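Local coordinates for spindle assembly checkpoint serine/threonine-protein kinase BUB1 (Saccharomyces cerevisiae, PDB 3ESL) that phosphorylates BUB3 and itself, and acts in the spindle assembly checkpoint that delays anaphase until chromosomes are bioriented on the spindle, at residues Leu64-Ile67 against Gln68-Thr72; Lys103-Asn107 against Lys108-Thr112; Pro29-Leu32 against Phe33-Met37. All coordinates share one frame; numbering follows the deposited sequence. Where two conformers were deposited one is given.

Overall arrangement
From the N terminus, the chain reaches contact 3 first, in the opening turns of helix 29-47, where it spans successive helical turns and closes no loop. Contact 1 follows at the C-terminal end of helix 49-67, where a tight turn leads into the loop before helix 77-90. Contact 2 closes the end of helix 95-108 with a capping turn ahead of helix 115-127. The three are local and in series; none nests in or crosses another. Contacts 3 and 1 pack together where the neighbouring helices 29-47 and 49-67 meet. Contacts 1 and 2 are joined by a salt bridge from Asp69 to Lys108, whereas contacts 2 and 3 do not touch.

Contact 1: residues Leu64-Ile67 against Gln68-Thr72; sequences LIYI and QDMET
A type I beta turn from Ile67 to Met70 takes the chain off the C-terminal end of helix 49-67, closed by Met70 N donating to Ile67 O at 3.0 Å. Just before this, Gln68 N makes a weak, bent bond to Leu64 O, also 3.0 Å long. The Gln68 side chain then turns back along the helix. Its CG stands between the backbone N and the carbonyl carbon (chi1 66°) and lies 3.3 Å from Ile65 O. Beyond CG the chain is extended and runs alongside Ile65, bringing OE1 to 3.6 Å from Ile65 CD1. Water 1 lies between Ile65 O (2.9 Å) and Gln68 OE1 (2.8 Å) as a donor, though other acceptors compete for its protons. In this all-alpha, TPR-related N-terminal domain of BUB1 the helix end is wedged between neighbours: Leu64 meets Phe79 and Trp83 of helix 77-90, while Ile65 rests on Phe198 of helix 193-200. On another side of the turn Met70 reaches back toward the helix as an extended chain. Its CE ends 3.7 Å from Tyr66 CE2, approaching the ring obliquely. Met70 SD passes at a looser 4.2 Å from Ile67 CD1, a methyl that itself lies in the plane of the Tyr66 ring, at its edge.

Contact 2: residues Lys103-Asn107 against Lys108-Thr112; sequences KYMFN and KGIGT
Ile110 N donates to Met105 O at 2.9 Å, reaching back over the end of helix 95-108. Met105 O is gripped a second time, weakly, by Lys108 N, whose main bond runs to Tyr104 O over 3.0 Å. Between these, Gly109 N bonds Phe106 O at 3.1 Å. Farther out, the ammonium group of Lys108 forms a salt bridge with Asp69, in the loop that follows helix 49-67. The bonds from Ile110 N to Met105 O and from Gly109 N to Phe106 O are the pair of a Schellman motif: Gly109 leaves the helical conformation with a positive phi of 71°, a value that a residue without a side chain adopts readily, and the chain swings back across the last turn before heading for helix 115-127. The Lys108 chain bends at both of its outer torsions and lies alongside Tyr104. Its CD comes obliquely to the ring, 3.6 Å from Tyr104 CZ and 3.6 Å from Tyr104 OH. Met105 and Ile110 meet through their stems, CB to CB at 4.1 Å, and both also press on Trp83 of helix 77-90. On the side of Phe106, the methyl of Thr112 is set anti to its own carbonyl carbon, while OG1 takes the place between backbone N and carbonyl carbon (chi1 55°). Thr112 CG2 thus touches Phe106 CD1 at 3.7 Å, the two side chains meeting at about a right angle. Phe117 of helix 115-127 lies against both Phe106 and Met105.

Contact 3: residues Pro29-Leu32 against Phe33-Met37; sequences PLDL and FLDYM
Asp31 holds its CG anti to the backbone N (chi1 -169°), whereas Asp35, one turn on, sets its CG beside the N (chi1 -81°), and the two carboxylates lean together. Their OD2 atoms, Asp31 to Asp35, stand 3.9 Å apart, with the carboxylate planes turned 68° from each other. Two waters bridge them as donors, which would ease the repulsion expected between like charges. Water 2 gives protons to Asp31 OD2 and Asp35 OD2, both at 3.0 Å; water 3 serves Asp31 OD1 (2.9 Å) and Asp35 OD1 (2.7 Å). Asp31 and Asp35 are i to i+4 neighbours in the first turns of helix 29-47, whose backbone ladder includes Leu34 N to Leu30 O at 2.8 Å. On the adjoining side Leu34 CD1 packs 4.0 Å from Leu30 CG, and both leucines also meet Ile82 of helix 77-90. Phe33 lays its CD2 3.6 Å from Pro29 O and turns its ring toward Cys63 of helix 49-67 and Leu19 of helix 4-21. Near the end of the segment Tyr36 stacks on Tyr15, and its hydroxyl hydrogen-bonds Glu16, which joins this helix to helix 4-21.

Contact 1: residues Leu64-Ile67 against Gln68-Thr72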
# COMPACT_ATOMS: atom_id res chain seq x y z
N LEU A 64 -5.91 0.79 7.91
CA LEU A 64 -5.12 1.90 7.37
C LEU A 64 -5.45 3.21 8.10
O LEU A 64 -4.55 3.96 8.50
CB LEU A 64 -5.34 2.04 5.87
CG LEU A 64 -4.86 0.83 5.05
CD1 LEU A 64 -5.12 1.05 3.55
CD2 LEU A 64 -3.37 0.53 5.33
N ILE A 65 -6.74 3.43 8.32
CA ILE A 65 -7.23 4.65 8.98
C ILE A 65 -6.80 4.70 10.45
O ILE A 65 -6.36 5.74 10.93
CB ILE A 65 -8.77 4.78 8.83
CG1 ILE A 65 -9.13 5.07 7.37
CG2 ILE A 65 -9.35 5.86 9.78
CD1 ILE A 65 -8.55 6.37 6.81
N TYR A 66 -6.91 3.57 11.14
CA TYR A 66 -6.57 3.53 12.56
C TYR A 66 -5.07 3.74 12.81
O TYR A 66 -4.67 4.47 13.72
CB TYR A 66 -7.00 2.21 13.17
CG TYR A 66 -6.94 2.19 14.68
CD1 TYR A 66 -8.01 2.65 15.45
CD2 TYR A 66 -5.82 1.70 15.35
CE1 TYR A 66 -7.97 2.62 16.83
CE2 TYR A 66 -5.76 1.68 16.73
CZ TYR A 66 -6.84 2.13 17.46
OH TYR A 66 -6.78 2.10 18.84
N ILE A 67 -4.25 3.11 11.97
CA ILE A 67 -2.81 3.07 12.20
C ILE A 67 -2.08 4.29 11.57
O ILE A 67 -0.99 4.67 12.04
CB ILE A 67 -2.22 1.72 11.71
CG1 ILE A 67 -2.90 0.52 12.40
CG2 ILE A 67 -0.68 1.70 11.83
CD1 ILE A 67 -2.53 0.30 13.89
N GLN A 68 -2.68 4.92 10.57
CA GLN A 68 -1.98 5.94 9.73
C GLN A 68 -1.37 7.13 10.47
O GLN A 68 -0.33 7.65 10.05
CB GLN A 68 -2.87 6.46 8.60
CG GLN A 68 -4.09 7.27 9.07
CD GLN A 68 -4.85 7.96 7.94
OE1 GLN A 68 -5.94 8.52 8.16
NE2 GLN A 68 -4.29 7.93 6.74
N ASP A 69 -2.00 7.58 11.54
CA ASP A 69 -1.51 8.79 12.22
C ASP A 69 -0.56 8.46 13.38
O ASP A 69 0.01 9.37 14.00
CB ASP A 69 -2.65 9.71 12.66
CG ASP A 69 -3.28 10.47 11.48
OD1 ASP A 69 -2.55 10.93 10.58
OD2 ASP A 69 -4.52 10.63 11.48
N MET A 70 -0.37 7.16 13.64
CA MET A 70 0.64 6.69 14.58
C MET A 70 1.99 6.73 13.87
O MET A 70 2.30 5.85 13.04
CB MET A 70 0.34 5.26 15.05
CG MET A 70 -0.92 5.12 15.88
SD MET A 70 -1.19 3.41 16.36
CE MET A 70 -2.63 3.57 17.41
N GLU A 71 2.77 7.75 14.21
CA GLU A 71 4.08 7.99 13.59
C GLU A 71 5.04 6.82 13.76
O GLU A 71 5.93 6.61 12.92
CB GLU A 71 4.71 9.26 14.17
CG GLU A 71 3.98 10.54 13.77
CD GLU A 71 4.64 11.80 14.32
OE1 GLU A 71 4.61 12.00 15.55
OE2 GLU A 71 5.18 12.58 13.51
N THR A 72 4.86 6.06 14.84
CA THR A 72 5.73 4.93 15.14
C THR A 72 5.64 3.85 14.06
O THR A 72 6.60 3.10 13.88
CB THR A 72 5.44 4.29 16.52
OG1 THR A 72 4.17 3.64 16.48
CG2 THR A 72 5.48 5.33 17.67
O HOH W 1 -6.69 8.58 10.86

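Contact 2: residues Lys103-Asn107 against Lys108-Thr112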
# COMPACT_ATOMS: atom_id res chain seq x y z
N LYS A 103 0.90 8.74 -3.42
CA LYS A 103 1.19 10.15 -3.12
C LYS A 103 0.82 10.56 -1.69
O LYS A 103 1.54 11.33 -1.05
CB LYS A 103 0.47 11.05 -4.14
CG LYS A 103 1.09 10.97 -5.51
CD LYS A 103 0.20 11.65 -6.55
CE LYS A 103 -0.05 13.10 -6.18
NZ LYS A 103 -0.37 13.94 -7.38
N TYR A 104 -0.31 10.05 -1.21
CA TYR A 104 -0.77 10.30 0.15
C TYR A 104 0.19 9.70 1.18
O TYR A 104 0.61 10.36 2.13
CB TYR A 104 -2.16 9.71 0.30
CG TYR A 104 -2.79 9.81 1.67
CD1 TYR A 104 -3.47 10.97 2.06
CD2 TYR A 104 -2.74 8.74 2.56
CE1 TYR A 104 -4.08 11.05 3.31
CE2 TYR A 104 -3.34 8.81 3.81
CZ TYR A 104 -4.01 9.97 4.18
OH TYR A 104 -4.61 10.06 5.41
N MET A 105 0.54 8.43 0.96
CA MET A 105 1.59 7.78 1.75
C MET A 105 2.90 8.61 1.75
O MET A 105 3.48 8.84 2.81
CB MET A 105 1.85 6.39 1.18
CG MET A 105 0.65 5.45 1.31
SD MET A 105 0.88 4.03 0.19
CE MET A 105 2.19 3.16 1.04
N PHE A 106 3.34 9.04 0.57
CA PHE A 106 4.58 9.81 0.45
C PHE A 106 4.51 11.08 1.32
O PHE A 106 5.42 11.38 2.09
CB PHE A 106 4.86 10.16 -1.01
CG PHE A 106 6.22 10.78 -1.24
CD1 PHE A 106 7.35 9.98 -1.37
CD2 PHE A 106 6.36 12.16 -1.31
CE1 PHE A 106 8.62 10.55 -1.57
CE2 PHE A 106 7.61 12.75 -1.52
CZ PHE A 106 8.74 11.94 -1.64
N ASN A 107 3.39 11.78 1.21
CA ASN A 107 3.15 13.01 1.98
C ASN A 107 3.18 12.79 3.50
O ASN A 107 3.64 13.66 4.24
CB ASN A 107 1.80 13.62 1.59
CG ASN A 107 1.54 14.97 2.27
OD1 ASN A 107 0.65 15.09 3.12
ND2 ASN A 107 2.33 15.96 1.91
N LYS A 108 2.70 11.63 3.94
CA LYS A 108 2.68 11.29 5.36
C LYS A 108 3.95 10.60 5.86
O LYS A 108 4.08 10.30 7.05
CB LYS A 108 1.46 10.43 5.68
CG LYS A 108 0.13 11.18 5.57
CD LYS A 108 -1.04 10.35 6.10
CE LYS A 108 -1.23 10.49 7.60
NZ LYS A 108 -1.94 11.74 7.98
N GLY A 109 4.89 10.34 4.95
CA GLY A 109 6.12 9.61 5.29
C GLY A 109 5.90 8.13 5.56
O GLY A 109 6.73 7.48 6.22
N ILE A 110 4.80 7.59 5.04
CA ILE A 110 4.53 6.16 5.16
C ILE A 110 5.31 5.38 4.10
O ILE A 110 5.06 5.52 2.90
CB ILE A 110 3.01 5.85 5.11
CG1 ILE A 110 2.31 6.51 6.31
CG2 ILE A 110 2.73 4.32 5.13
CD1 ILE A 110 0.81 6.62 6.14
N GLY A 111 6.27 4.57 4.55
CA GLY A 111 7.03 3.72 3.66
C GLY A 111 8.22 4.38 2.97
O GLY A 111 8.92 3.74 2.20
N THR A 112 8.45 5.65 3.25
CA THR A 112 9.46 6.40 2.50
C THR A 112 10.91 6.04 2.85
O THR A 112 11.85 6.50 2.17
CB THR A 112 9.22 7.92 2.55
OG1 THR A 112 9.14 8.35 3.91
CG2 THR A 112 7.91 8.27 1.82

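Contact 3: residues Pro29-Leu32 against Phe33-Met37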
# COMPACT_ATOMS: atom_id res chain seq x y z
N PRO A 29 -1.19 -2.71 18.06
CA PRO A 29 -2.56 -2.85 17.54
C PRO A 29 -2.57 -3.36 16.08
O PRO A 29 -3.52 -4.03 15.65
CB PRO A 29 -3.11 -1.43 17.64
CG PRO A 29 -1.87 -0.53 17.62
CD PRO A 29 -0.88 -1.31 18.42
N LEU A 30 -1.51 -3.07 15.33
CA LEU A 30 -1.43 -3.57 13.95
C LEU A 30 -1.55 -5.10 13.89
O LEU A 30 -2.16 -5.65 12.97
CB LEU A 30 -0.11 -3.12 13.29
CG LEU A 30 0.08 -3.56 11.83
CD1 LEU A 30 -1.07 -3.08 10.96
CD2 LEU A 30 1.40 -3.02 11.30
N ASP A 31 -0.99 -5.78 14.89
CA ASP A 31 -1.01 -7.25 14.92
C ASP A 31 -2.43 -7.81 14.95
O ASP A 31 -2.70 -8.81 14.30
CB ASP A 31 -0.19 -7.78 16.09
CG ASP A 31 0.05 -9.27 16.01
OD1 ASP A 31 0.60 -9.72 14.98
OD2 ASP A 31 -0.34 -9.98 16.98
N LEU A 32 -3.33 -7.14 15.66
CA LEU A 32 -4.72 -7.62 15.75
C LEU A 32 -5.41 -7.45 14.39
O LEU A 32 -6.07 -8.38 13.91
CB LEU A 32 -5.49 -6.90 16.88
CG LEU A 32 -7.00 -7.21 16.97
CD1 LEU A 32 -7.28 -8.70 17.16
CD2 LEU A 32 -7.64 -6.38 18.10
N PHE A 33 -5.24 -6.29 13.75
CA PHE A 33 -5.71 -6.13 12.37
C PHE A 33 -5.13 -7.19 11.44
O PHE A 33 -5.85 -7.75 10.60
CB PHE A 33 -5.36 -4.73 11.82
CG PHE A 33 -6.26 -3.64 12.30
CD1 PHE A 33 -7.59 -3.56 11.87
CD2 PHE A 33 -5.77 -2.65 13.17
CE1 PHE A 33 -8.41 -2.51 12.30
CE2 PHE A 33 -6.58 -1.60 13.60
CZ PHE A 33 -7.90 -1.54 13.17
N LEU A 34 -3.82 -7.44 11.54
CA LEU A 34 -3.19 -8.43 10.67
C LEU A 34 -3.79 -9.83 10.86
O LEU A 34 -4.09 -10.51 9.87
CB LEU A 34 -1.67 -8.50 10.89
CG LEU A 34 -0.86 -7.30 10.43
CD1 LEU A 34 0.56 -7.46 10.93
CD2 LEU A 34 -0.88 -7.21 8.91
N ASP A 35 -3.98 -10.23 12.11
CA ASP A 35 -4.55 -11.55 12.42
C ASP A 35 -5.91 -11.68 11.76
O ASP A 35 -6.22 -12.68 11.10
CB ASP A 35 -4.69 -11.76 13.92
CG ASP A 35 -3.39 -12.17 14.60
OD1 ASP A 35 -2.44 -12.58 13.90
OD2 ASP A 35 -3.36 -12.09 15.85
N TYR A 36 -6.72 -10.64 11.92
CA TYR A 36 -8.09 -10.66 11.40
C TYR A 36 -8.09 -10.68 9.87
O TYR A 36 -8.78 -11.49 9.26
CB TYR A 36 -8.87 -9.48 11.98
CG TYR A 36 -10.34 -9.41 11.63
CD1 TYR A 36 -11.07 -10.56 11.30
CD2 TYR A 36 -11.02 -8.19 11.69
CE1 TYR A 36 -12.44 -10.49 11.01
CE2 TYR A 36 -12.39 -8.10 11.39
CZ TYR A 36 -13.08 -9.26 11.06
OH TYR A 36 -14.42 -9.17 10.76
N MET A 37 -7.27 -9.84 9.23
CA MET A 37 -7.19 -9.79 7.77
C MET A 37 -6.70 -11.10 7.15
O MET A 37 -7.21 -11.55 6.12
CB MET A 37 -6.33 -8.60 7.33
CG MET A 37 -7.02 -7.28 7.60
SD MET A 37 -6.00 -5.90 7.05
CE MET A 37 -4.58 -6.00 8.11
O HOH W 2 -3.18 -9.90 17.88
O HOH W 3 -0.52 -11.14 12.65